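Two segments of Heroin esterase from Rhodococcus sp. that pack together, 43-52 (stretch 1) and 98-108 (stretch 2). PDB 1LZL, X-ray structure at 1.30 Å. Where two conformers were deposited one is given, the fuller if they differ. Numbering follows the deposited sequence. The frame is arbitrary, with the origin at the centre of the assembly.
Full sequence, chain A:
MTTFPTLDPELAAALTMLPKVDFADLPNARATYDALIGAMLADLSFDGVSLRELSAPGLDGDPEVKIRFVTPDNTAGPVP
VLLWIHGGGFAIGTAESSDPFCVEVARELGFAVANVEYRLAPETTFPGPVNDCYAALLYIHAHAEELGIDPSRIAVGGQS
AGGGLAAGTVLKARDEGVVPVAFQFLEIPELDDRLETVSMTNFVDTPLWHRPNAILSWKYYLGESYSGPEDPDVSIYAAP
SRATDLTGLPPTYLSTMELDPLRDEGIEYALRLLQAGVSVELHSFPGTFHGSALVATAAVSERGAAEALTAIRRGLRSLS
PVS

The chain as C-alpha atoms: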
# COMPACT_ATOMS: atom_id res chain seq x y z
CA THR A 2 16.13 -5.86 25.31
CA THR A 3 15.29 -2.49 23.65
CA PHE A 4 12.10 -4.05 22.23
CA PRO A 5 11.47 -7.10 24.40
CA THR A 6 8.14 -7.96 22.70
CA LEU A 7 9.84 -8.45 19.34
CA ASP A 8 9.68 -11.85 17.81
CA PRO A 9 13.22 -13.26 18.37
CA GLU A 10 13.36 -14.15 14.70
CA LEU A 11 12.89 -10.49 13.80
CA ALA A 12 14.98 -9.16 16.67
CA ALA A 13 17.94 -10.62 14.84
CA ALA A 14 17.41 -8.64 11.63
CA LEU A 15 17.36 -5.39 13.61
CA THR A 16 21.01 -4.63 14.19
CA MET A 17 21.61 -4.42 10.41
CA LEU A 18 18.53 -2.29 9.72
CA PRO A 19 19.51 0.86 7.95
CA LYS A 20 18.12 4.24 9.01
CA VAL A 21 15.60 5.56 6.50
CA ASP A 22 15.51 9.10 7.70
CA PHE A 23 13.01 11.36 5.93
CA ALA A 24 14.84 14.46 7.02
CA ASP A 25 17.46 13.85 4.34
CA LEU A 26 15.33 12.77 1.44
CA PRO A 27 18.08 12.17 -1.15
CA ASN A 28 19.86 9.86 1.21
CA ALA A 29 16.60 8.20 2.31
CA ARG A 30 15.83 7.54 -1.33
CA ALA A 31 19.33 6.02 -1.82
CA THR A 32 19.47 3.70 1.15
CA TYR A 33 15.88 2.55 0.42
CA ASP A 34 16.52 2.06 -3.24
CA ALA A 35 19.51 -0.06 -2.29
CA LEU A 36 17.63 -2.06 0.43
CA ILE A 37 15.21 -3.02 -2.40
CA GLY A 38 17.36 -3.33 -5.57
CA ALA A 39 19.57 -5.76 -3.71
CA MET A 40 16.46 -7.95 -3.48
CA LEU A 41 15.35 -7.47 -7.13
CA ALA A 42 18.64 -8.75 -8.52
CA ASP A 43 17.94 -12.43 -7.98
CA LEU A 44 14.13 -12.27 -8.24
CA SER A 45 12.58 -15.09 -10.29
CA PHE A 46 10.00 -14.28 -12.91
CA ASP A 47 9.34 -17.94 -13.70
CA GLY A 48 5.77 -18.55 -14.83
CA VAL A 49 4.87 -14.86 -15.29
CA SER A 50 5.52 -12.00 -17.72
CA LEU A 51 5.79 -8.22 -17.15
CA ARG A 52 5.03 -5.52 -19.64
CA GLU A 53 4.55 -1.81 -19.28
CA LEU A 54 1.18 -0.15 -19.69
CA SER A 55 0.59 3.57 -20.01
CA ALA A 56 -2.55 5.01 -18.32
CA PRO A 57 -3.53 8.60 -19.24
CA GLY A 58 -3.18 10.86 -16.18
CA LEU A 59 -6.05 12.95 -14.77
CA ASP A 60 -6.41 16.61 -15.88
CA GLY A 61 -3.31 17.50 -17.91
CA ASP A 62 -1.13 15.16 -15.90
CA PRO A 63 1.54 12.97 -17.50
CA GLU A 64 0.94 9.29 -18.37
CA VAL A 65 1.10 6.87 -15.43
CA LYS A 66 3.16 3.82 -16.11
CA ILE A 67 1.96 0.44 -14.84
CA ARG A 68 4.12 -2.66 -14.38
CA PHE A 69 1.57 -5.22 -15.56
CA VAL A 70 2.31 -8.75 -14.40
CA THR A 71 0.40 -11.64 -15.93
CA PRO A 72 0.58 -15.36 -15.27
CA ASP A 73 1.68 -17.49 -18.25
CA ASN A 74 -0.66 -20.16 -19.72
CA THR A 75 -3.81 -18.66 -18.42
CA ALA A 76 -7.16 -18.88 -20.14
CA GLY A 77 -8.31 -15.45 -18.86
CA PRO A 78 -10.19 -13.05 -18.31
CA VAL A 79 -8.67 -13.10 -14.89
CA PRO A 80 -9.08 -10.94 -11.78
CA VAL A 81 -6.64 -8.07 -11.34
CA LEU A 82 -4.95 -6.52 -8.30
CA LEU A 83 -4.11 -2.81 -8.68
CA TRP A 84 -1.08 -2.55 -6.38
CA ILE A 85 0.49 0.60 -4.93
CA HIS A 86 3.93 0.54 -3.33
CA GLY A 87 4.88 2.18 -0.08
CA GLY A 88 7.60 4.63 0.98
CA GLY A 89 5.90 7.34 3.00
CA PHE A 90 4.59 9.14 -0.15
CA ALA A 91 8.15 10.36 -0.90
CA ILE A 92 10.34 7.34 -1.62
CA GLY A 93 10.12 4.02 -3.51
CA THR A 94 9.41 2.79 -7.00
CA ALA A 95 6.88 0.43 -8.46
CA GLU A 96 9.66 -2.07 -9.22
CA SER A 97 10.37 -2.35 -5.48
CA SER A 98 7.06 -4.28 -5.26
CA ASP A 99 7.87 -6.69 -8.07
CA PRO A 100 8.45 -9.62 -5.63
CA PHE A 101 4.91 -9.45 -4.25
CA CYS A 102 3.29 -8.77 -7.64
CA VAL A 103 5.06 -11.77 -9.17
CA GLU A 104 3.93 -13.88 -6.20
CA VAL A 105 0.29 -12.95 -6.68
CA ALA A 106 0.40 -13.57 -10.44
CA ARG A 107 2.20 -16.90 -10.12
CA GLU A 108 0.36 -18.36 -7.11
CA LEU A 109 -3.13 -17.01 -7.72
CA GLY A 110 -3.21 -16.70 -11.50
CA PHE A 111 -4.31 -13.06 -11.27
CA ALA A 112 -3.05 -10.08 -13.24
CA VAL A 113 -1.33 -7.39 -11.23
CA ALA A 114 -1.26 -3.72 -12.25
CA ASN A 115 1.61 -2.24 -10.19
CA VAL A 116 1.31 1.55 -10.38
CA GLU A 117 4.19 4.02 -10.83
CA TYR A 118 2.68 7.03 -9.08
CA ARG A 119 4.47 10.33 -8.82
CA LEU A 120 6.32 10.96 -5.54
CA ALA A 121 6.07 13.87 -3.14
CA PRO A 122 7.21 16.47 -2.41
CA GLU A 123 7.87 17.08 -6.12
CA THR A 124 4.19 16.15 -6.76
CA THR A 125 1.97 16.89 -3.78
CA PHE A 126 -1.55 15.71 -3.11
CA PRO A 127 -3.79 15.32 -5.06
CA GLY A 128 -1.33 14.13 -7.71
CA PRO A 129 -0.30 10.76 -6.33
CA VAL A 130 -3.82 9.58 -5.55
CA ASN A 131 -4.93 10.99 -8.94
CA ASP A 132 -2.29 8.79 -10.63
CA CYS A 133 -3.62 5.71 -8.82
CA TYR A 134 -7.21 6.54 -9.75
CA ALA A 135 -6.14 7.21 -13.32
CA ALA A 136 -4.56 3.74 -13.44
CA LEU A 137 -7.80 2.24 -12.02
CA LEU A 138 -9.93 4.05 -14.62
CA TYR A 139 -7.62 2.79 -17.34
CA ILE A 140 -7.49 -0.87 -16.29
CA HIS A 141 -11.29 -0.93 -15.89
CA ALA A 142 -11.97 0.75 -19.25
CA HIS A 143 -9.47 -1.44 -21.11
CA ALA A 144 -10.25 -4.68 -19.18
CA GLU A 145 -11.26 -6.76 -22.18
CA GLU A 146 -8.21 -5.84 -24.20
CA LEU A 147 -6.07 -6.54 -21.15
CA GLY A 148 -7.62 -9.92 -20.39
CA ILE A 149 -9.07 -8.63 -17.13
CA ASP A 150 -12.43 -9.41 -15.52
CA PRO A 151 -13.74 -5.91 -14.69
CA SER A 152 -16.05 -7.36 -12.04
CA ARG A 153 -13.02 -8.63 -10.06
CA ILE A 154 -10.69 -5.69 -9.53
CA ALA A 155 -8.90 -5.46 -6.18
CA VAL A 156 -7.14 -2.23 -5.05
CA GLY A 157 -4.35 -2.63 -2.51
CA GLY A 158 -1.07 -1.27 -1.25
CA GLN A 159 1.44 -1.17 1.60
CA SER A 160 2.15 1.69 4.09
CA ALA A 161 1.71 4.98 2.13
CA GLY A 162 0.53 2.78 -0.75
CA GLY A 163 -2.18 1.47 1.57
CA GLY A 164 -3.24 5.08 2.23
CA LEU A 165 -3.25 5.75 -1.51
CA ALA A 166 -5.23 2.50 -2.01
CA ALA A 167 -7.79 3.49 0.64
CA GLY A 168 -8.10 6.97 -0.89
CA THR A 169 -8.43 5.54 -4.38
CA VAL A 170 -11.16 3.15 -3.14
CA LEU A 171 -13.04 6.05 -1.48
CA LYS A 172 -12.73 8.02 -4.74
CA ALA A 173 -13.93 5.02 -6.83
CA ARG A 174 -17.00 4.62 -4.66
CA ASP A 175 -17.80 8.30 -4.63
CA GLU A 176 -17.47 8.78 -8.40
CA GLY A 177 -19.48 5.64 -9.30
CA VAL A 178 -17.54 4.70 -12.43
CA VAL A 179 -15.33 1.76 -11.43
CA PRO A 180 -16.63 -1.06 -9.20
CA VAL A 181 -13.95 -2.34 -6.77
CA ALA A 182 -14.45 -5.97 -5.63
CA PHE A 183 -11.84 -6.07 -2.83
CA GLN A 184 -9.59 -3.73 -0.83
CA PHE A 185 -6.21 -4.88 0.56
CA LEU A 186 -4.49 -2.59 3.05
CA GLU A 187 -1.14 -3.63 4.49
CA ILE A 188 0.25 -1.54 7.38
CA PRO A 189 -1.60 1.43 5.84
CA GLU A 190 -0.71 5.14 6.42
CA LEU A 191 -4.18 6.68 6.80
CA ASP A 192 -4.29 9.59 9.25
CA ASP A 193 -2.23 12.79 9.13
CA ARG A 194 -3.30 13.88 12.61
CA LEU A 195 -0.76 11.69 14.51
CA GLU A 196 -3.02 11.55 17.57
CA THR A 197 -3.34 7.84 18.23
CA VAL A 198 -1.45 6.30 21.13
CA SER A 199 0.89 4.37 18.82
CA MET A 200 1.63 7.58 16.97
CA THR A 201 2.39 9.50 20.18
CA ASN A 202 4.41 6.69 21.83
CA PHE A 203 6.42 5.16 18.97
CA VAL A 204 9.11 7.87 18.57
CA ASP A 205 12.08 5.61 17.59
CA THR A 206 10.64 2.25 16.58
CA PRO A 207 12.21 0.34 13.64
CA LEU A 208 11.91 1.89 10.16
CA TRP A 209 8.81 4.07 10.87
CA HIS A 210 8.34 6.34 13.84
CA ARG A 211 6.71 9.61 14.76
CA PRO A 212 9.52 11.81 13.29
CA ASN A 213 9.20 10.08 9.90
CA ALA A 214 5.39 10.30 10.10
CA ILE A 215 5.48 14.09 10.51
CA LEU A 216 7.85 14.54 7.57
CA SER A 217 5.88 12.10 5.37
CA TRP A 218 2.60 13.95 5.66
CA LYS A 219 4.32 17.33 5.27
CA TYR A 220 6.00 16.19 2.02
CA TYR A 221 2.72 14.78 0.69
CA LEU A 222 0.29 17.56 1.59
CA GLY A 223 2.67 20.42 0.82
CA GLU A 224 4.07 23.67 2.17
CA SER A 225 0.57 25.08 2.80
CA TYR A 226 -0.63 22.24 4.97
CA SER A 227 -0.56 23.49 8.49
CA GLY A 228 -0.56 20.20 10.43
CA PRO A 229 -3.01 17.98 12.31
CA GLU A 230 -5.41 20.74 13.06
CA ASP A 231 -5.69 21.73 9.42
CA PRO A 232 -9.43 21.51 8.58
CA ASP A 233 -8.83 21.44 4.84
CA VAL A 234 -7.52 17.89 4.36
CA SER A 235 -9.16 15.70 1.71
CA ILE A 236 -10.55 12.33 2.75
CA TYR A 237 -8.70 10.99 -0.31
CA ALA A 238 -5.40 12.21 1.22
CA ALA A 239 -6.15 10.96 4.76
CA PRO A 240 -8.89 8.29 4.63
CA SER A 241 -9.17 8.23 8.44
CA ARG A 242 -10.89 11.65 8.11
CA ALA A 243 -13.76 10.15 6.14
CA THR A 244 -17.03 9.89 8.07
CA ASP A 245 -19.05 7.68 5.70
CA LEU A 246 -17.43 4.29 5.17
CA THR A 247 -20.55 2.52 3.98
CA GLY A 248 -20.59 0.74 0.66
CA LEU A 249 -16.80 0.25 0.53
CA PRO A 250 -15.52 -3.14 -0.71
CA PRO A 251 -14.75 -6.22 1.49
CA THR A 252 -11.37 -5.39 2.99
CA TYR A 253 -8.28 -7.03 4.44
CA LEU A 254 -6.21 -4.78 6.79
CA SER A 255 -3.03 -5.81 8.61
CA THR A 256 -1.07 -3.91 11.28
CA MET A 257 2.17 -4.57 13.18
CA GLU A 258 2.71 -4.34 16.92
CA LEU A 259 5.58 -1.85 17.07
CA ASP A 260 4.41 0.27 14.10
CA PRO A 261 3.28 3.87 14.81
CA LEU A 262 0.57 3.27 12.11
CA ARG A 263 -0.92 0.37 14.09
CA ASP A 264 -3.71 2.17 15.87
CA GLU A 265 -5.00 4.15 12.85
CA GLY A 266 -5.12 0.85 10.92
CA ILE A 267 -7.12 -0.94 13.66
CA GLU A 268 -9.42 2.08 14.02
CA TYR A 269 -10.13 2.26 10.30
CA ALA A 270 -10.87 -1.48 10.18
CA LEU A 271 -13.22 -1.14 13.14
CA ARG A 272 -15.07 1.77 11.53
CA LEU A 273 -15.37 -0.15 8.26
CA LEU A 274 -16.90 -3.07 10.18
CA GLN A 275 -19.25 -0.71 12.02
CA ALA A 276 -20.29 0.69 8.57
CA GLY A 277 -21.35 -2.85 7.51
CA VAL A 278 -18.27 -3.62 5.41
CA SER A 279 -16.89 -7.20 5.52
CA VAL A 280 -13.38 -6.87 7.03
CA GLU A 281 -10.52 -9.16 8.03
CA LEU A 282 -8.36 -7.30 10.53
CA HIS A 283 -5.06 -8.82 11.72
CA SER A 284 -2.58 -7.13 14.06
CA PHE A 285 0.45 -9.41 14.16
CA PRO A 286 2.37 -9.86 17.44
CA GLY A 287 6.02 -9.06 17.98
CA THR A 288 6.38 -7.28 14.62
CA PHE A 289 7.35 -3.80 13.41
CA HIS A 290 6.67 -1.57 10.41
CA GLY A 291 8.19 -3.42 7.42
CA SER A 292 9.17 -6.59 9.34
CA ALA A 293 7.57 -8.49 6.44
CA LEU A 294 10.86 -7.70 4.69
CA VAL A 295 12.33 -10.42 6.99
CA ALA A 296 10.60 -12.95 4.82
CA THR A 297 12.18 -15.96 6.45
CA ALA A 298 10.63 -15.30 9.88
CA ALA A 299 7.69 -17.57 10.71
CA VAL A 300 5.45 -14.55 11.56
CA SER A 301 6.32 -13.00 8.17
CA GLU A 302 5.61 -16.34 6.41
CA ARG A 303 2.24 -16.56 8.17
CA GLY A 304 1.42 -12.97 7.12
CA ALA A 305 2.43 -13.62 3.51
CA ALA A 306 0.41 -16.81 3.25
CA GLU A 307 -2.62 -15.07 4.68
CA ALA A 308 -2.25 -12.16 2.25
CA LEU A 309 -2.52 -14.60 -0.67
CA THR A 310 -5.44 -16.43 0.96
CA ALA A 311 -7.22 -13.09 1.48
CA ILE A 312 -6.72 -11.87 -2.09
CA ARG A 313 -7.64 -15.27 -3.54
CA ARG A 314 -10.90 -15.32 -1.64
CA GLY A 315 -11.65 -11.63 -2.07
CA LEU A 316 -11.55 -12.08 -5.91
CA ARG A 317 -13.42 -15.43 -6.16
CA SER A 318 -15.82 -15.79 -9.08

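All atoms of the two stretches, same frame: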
# COMPACT_ATOMS: atom_id res chain seq x y z
N ASP A 43 18.04 -10.97 -7.82
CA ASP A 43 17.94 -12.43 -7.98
C ASP A 43 16.48 -12.87 -8.04
O ASP A 43 16.15 -14.05 -7.93
CB ASP A 43 18.75 -13.08 -6.85
CG ASP A 43 20.04 -12.31 -6.57
OD1 ASP A 43 20.87 -12.20 -7.51
OD2 ASP A 43 20.24 -11.79 -5.44
N LEU A 44 15.56 -11.93 -8.23
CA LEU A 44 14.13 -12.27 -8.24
C LEU A 44 13.77 -13.12 -9.47
O LEU A 44 14.08 -12.79 -10.61
CB LEU A 44 13.26 -11.02 -8.22
CG LEU A 44 11.73 -11.14 -8.34
CD1 LEU A 44 11.11 -11.88 -7.13
CD2 LEU A 44 11.11 -9.76 -8.44
N SER A 45 13.06 -14.22 -9.24
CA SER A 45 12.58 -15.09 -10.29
C SER A 45 11.24 -14.61 -10.84
O SER A 45 10.30 -14.31 -10.09
CB SER A 45 12.42 -16.54 -9.76
OG SER A 45 11.80 -17.35 -10.74
N PHE A 46 11.21 -14.59 -12.17
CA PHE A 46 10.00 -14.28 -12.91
C PHE A 46 9.44 -15.50 -13.62
O PHE A 46 8.66 -15.45 -14.55
CB PHE A 46 10.28 -13.15 -13.89
CG PHE A 46 10.48 -11.79 -13.25
CD1 PHE A 46 11.63 -11.42 -12.60
CD2 PHE A 46 9.41 -10.88 -13.31
CE1 PHE A 46 11.75 -10.17 -12.02
CE2 PHE A 46 9.54 -9.61 -12.75
CZ PHE A 46 10.72 -9.24 -12.10
N ASP A 47 9.86 -16.69 -13.15
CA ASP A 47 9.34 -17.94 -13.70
C ASP A 47 7.82 -17.98 -13.59
O ASP A 47 7.27 -17.65 -12.55
CB ASP A 47 9.92 -19.17 -12.99
CG ASP A 47 9.72 -20.42 -13.82
OD1 ASP A 47 10.10 -20.46 -15.01
OD2 ASP A 47 9.16 -21.39 -13.26
N GLY A 48 7.18 -18.39 -14.68
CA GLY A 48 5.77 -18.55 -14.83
C GLY A 48 5.01 -17.25 -14.98
O GLY A 48 3.78 -17.30 -14.97
N VAL A 49 5.64 -16.10 -15.09
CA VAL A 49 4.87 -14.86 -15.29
C VAL A 49 5.57 -13.99 -16.33
O VAL A 49 6.73 -14.28 -16.66
CB VAL A 49 4.67 -14.03 -14.00
CG1 VAL A 49 4.08 -14.85 -12.89
CG2 VAL A 49 6.00 -13.39 -13.56
N SER A 50 4.87 -12.99 -16.84
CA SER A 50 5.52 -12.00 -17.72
C SER A 50 5.12 -10.58 -17.28
O SER A 50 4.06 -10.44 -16.69
CB SER A 50 5.25 -12.24 -19.19
OG SER A 50 3.95 -11.92 -19.59
N LEU A 51 5.98 -9.62 -17.55
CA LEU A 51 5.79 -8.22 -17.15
C LEU A 51 5.85 -7.38 -18.39
O LEU A 51 6.79 -7.49 -19.20
CB LEU A 51 6.84 -7.84 -16.10
CG LEU A 51 6.66 -6.51 -15.33
CD1 LEU A 51 7.44 -6.48 -14.04
CD2 LEU A 51 7.10 -5.31 -16.15
N ARG A 52 4.88 -6.48 -18.56
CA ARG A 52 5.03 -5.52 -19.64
C ARG A 52 4.54 -4.18 -19.09
O ARG A 52 3.83 -4.16 -18.10
CB ARG A 52 4.31 -5.87 -20.92
CG ARG A 52 2.79 -5.76 -20.88
CD ARG A 52 2.16 -6.14 -22.23
NE ARG A 52 0.78 -6.56 -22.02
CZ ARG A 52 -0.29 -5.93 -22.44
NH1 ARG A 52 -0.17 -4.79 -23.14
NH2 ARG A 52 -1.52 -6.39 -22.20
N SER A 98 8.09 -3.30 -5.60
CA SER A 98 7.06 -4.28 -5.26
C SER A 98 6.99 -5.44 -6.24
O SER A 98 6.07 -6.28 -6.11
CB SER A 98 5.69 -3.60 -5.18
OG SER A 98 5.56 -2.73 -4.09
N ASP A 99 7.91 -5.53 -7.18
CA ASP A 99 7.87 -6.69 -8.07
C ASP A 99 7.82 -8.04 -7.35
O ASP A 99 7.04 -8.89 -7.81
CB ASP A 99 9.10 -6.68 -9.00
CG ASP A 99 9.02 -5.80 -10.20
OD1 ASP A 99 8.01 -5.09 -10.45
OD2 ASP A 99 10.00 -5.78 -11.00
N PRO A 100 8.52 -8.28 -6.26
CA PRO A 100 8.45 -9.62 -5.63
C PRO A 100 7.03 -10.05 -5.29
O PRO A 100 6.56 -11.13 -5.65
CB PRO A 100 9.32 -9.45 -4.38
CG PRO A 100 10.36 -8.44 -4.79
CD PRO A 100 9.52 -7.44 -5.55
N PHE A 101 6.29 -9.15 -4.65
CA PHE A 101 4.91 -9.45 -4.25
C PHE A 101 4.02 -9.59 -5.48
O PHE A 101 3.16 -10.48 -5.53
CB PHE A 101 4.35 -8.37 -3.30
CG PHE A 101 2.92 -8.65 -2.85
CD1 PHE A 101 2.64 -9.83 -2.16
CD2 PHE A 101 1.90 -7.75 -3.15
CE1 PHE A 101 1.32 -10.09 -1.76
CE2 PHE A 101 0.59 -7.97 -2.71
CZ PHE A 101 0.32 -9.16 -2.02
N CYS A 102 4.19 -8.71 -6.46
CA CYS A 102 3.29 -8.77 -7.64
C CYS A 102 3.51 -10.07 -8.42
O CYS A 102 2.56 -10.68 -8.91
CB CYS A 102 3.52 -7.52 -8.50
SG CYS A 102 2.98 -6.02 -7.62
N VAL A 103 4.79 -10.48 -8.53
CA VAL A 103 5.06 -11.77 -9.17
C VAL A 103 4.41 -12.90 -8.37
O VAL A 103 3.81 -13.83 -8.92
CB VAL A 103 6.58 -11.96 -9.28
CG1 VAL A 103 6.95 -13.41 -9.59
CG2 VAL A 103 7.12 -11.03 -10.35
N GLU A 104 4.53 -12.84 -7.04
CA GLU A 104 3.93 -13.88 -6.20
C GLU A 104 2.44 -14.06 -6.44
O GLU A 104 1.88 -15.16 -6.58
CB GLU A 104 4.23 -13.59 -4.70
CG GLU A 104 3.80 -14.78 -3.83
CD GLU A 104 4.07 -14.65 -2.34
OE1 GLU A 104 4.16 -13.49 -1.88
OE2 GLU A 104 4.17 -15.69 -1.62
N VAL A 105 1.75 -12.91 -6.48
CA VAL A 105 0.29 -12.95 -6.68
C VAL A 105 -0.03 -13.54 -8.07
O VAL A 105 -0.91 -14.39 -8.19
CB VAL A 105 -0.27 -11.52 -6.54
CG1 VAL A 105 -1.68 -11.42 -7.07
CG2 VAL A 105 -0.16 -11.10 -5.06
N ALA A 106 0.70 -13.07 -9.09
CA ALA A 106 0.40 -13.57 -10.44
C ALA A 106 0.69 -15.05 -10.54
O ALA A 106 -0.07 -15.85 -11.06
CB ALA A 106 1.19 -12.82 -11.49
N ARG A 107 1.83 -15.49 -10.02
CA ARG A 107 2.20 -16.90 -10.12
C ARG A 107 1.32 -17.79 -9.25
O ARG A 107 0.84 -18.84 -9.70
CB ARG A 107 3.70 -17.03 -9.74
CG ARG A 107 4.19 -18.47 -9.80
CD ARG A 107 5.54 -18.67 -9.13
NE ARG A 107 6.59 -18.04 -9.93
CZ ARG A 107 7.42 -17.16 -9.36
NH1 ARG A 107 7.27 -16.87 -8.06
NH2 ARG A 107 8.35 -16.61 -10.12
N GLU A 108 1.04 -17.41 -7.99
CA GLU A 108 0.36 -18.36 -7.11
C GLU A 108 -1.14 -18.31 -7.29
O GLU A 108 -1.80 -19.35 -7.13
CB GLU A 108 0.66 -18.08 -5.63
CG GLU A 108 2.12 -18.21 -5.26
CD GLU A 108 2.62 -19.61 -5.61
OE1 GLU A 108 1.81 -20.55 -5.50
OE2 GLU A 108 3.79 -19.74 -6.01
O HOH W 1 9.53 -14.86 -7.50

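Helix 99-108 of heroin esterase packs against a loop, a type II turn from Phe46 to Val49 and the strand 49-52 that follows. The strand and helix axes run at 131° to each other and approach to 8.9 Å, and together the two stretches bury 458 Å². Contact comes from residues spaced three or four apart along the helix, Asp99, Val103, Ala106 and Arg107, with Pro100 beside the first, as expected when one face of a helix is covered.

Ser98 precedes the helix at the N-cap position, but its side chain makes no capping bond; its carbonyl O accepts from Cys102 N at 3.1 Å. Asp99 points toward stretch 1, where its methylene lies against Leu44 (Asp99 CB to Leu44 CD2, 3.7 Å). Its carboxylate oxygens, hydrogen-bonded elsewhere in the structure, also border apolar groups: Asp99 OD2 lies at the edge of the Phe46 ring, 3.7 Å from Phe46 CZ, and Asp99 OD1 is 3.9 Å from Leu51 CD1. Pro100 extends the Leu44 contact, its ring meeting the same methyl (Pro100 CG to Leu44 CD2, 4.0 Å). Phe101 points away and Cys102 is out of reach.

One turn on, Val103 (chi1 t) occupies the middle of the contact. Val103 CG2 meets Phe46 CE2 at 3.7 Å and Val103 CG1 lies 3.5 Å from Ser45 O; both methyls lie 4.1 Å from Val49 CG2. The Phe46 CA-to-CB bond points away from the helix, yet the m rotamer brings the end of the ring back to it. Glu104 points away and Val105 does not reach stretch 1. Ala106 turns its methyl toward Val49 (Ala106 CB to Val49 CG1, 3.8 Å).

Arg107 supplies the direct hydrogen bonds between the stretches. Its CA-to-CB bond points sideways, but the end of the side chain comes nearer the loop, where carbonyls lie near the guanidinium plane. Arg107 CB also packs against Val49 CG1 at 3.8 Å. Arg107 NE and Arg107 NH2 both donate to Asp47 O, at 2.7 and 2.9 Å, a fork on one acceptor; Arg107 NH2 also donates to Ser45 O at 3.0 Å. Water 1 adds a bridge, donating to Ser45 O at 2.8 Å and accepting from Arg107 NH1 at 3.1 Å. The loop is held from within by Asp47 N donating to Ser45 OG (3.2 Å) and Val49 N donating to Phe46 O (3.1 Å). At Gly48, the positive phi of 75° by itself favours glycine. Glu108 makes no contact with stretch 1.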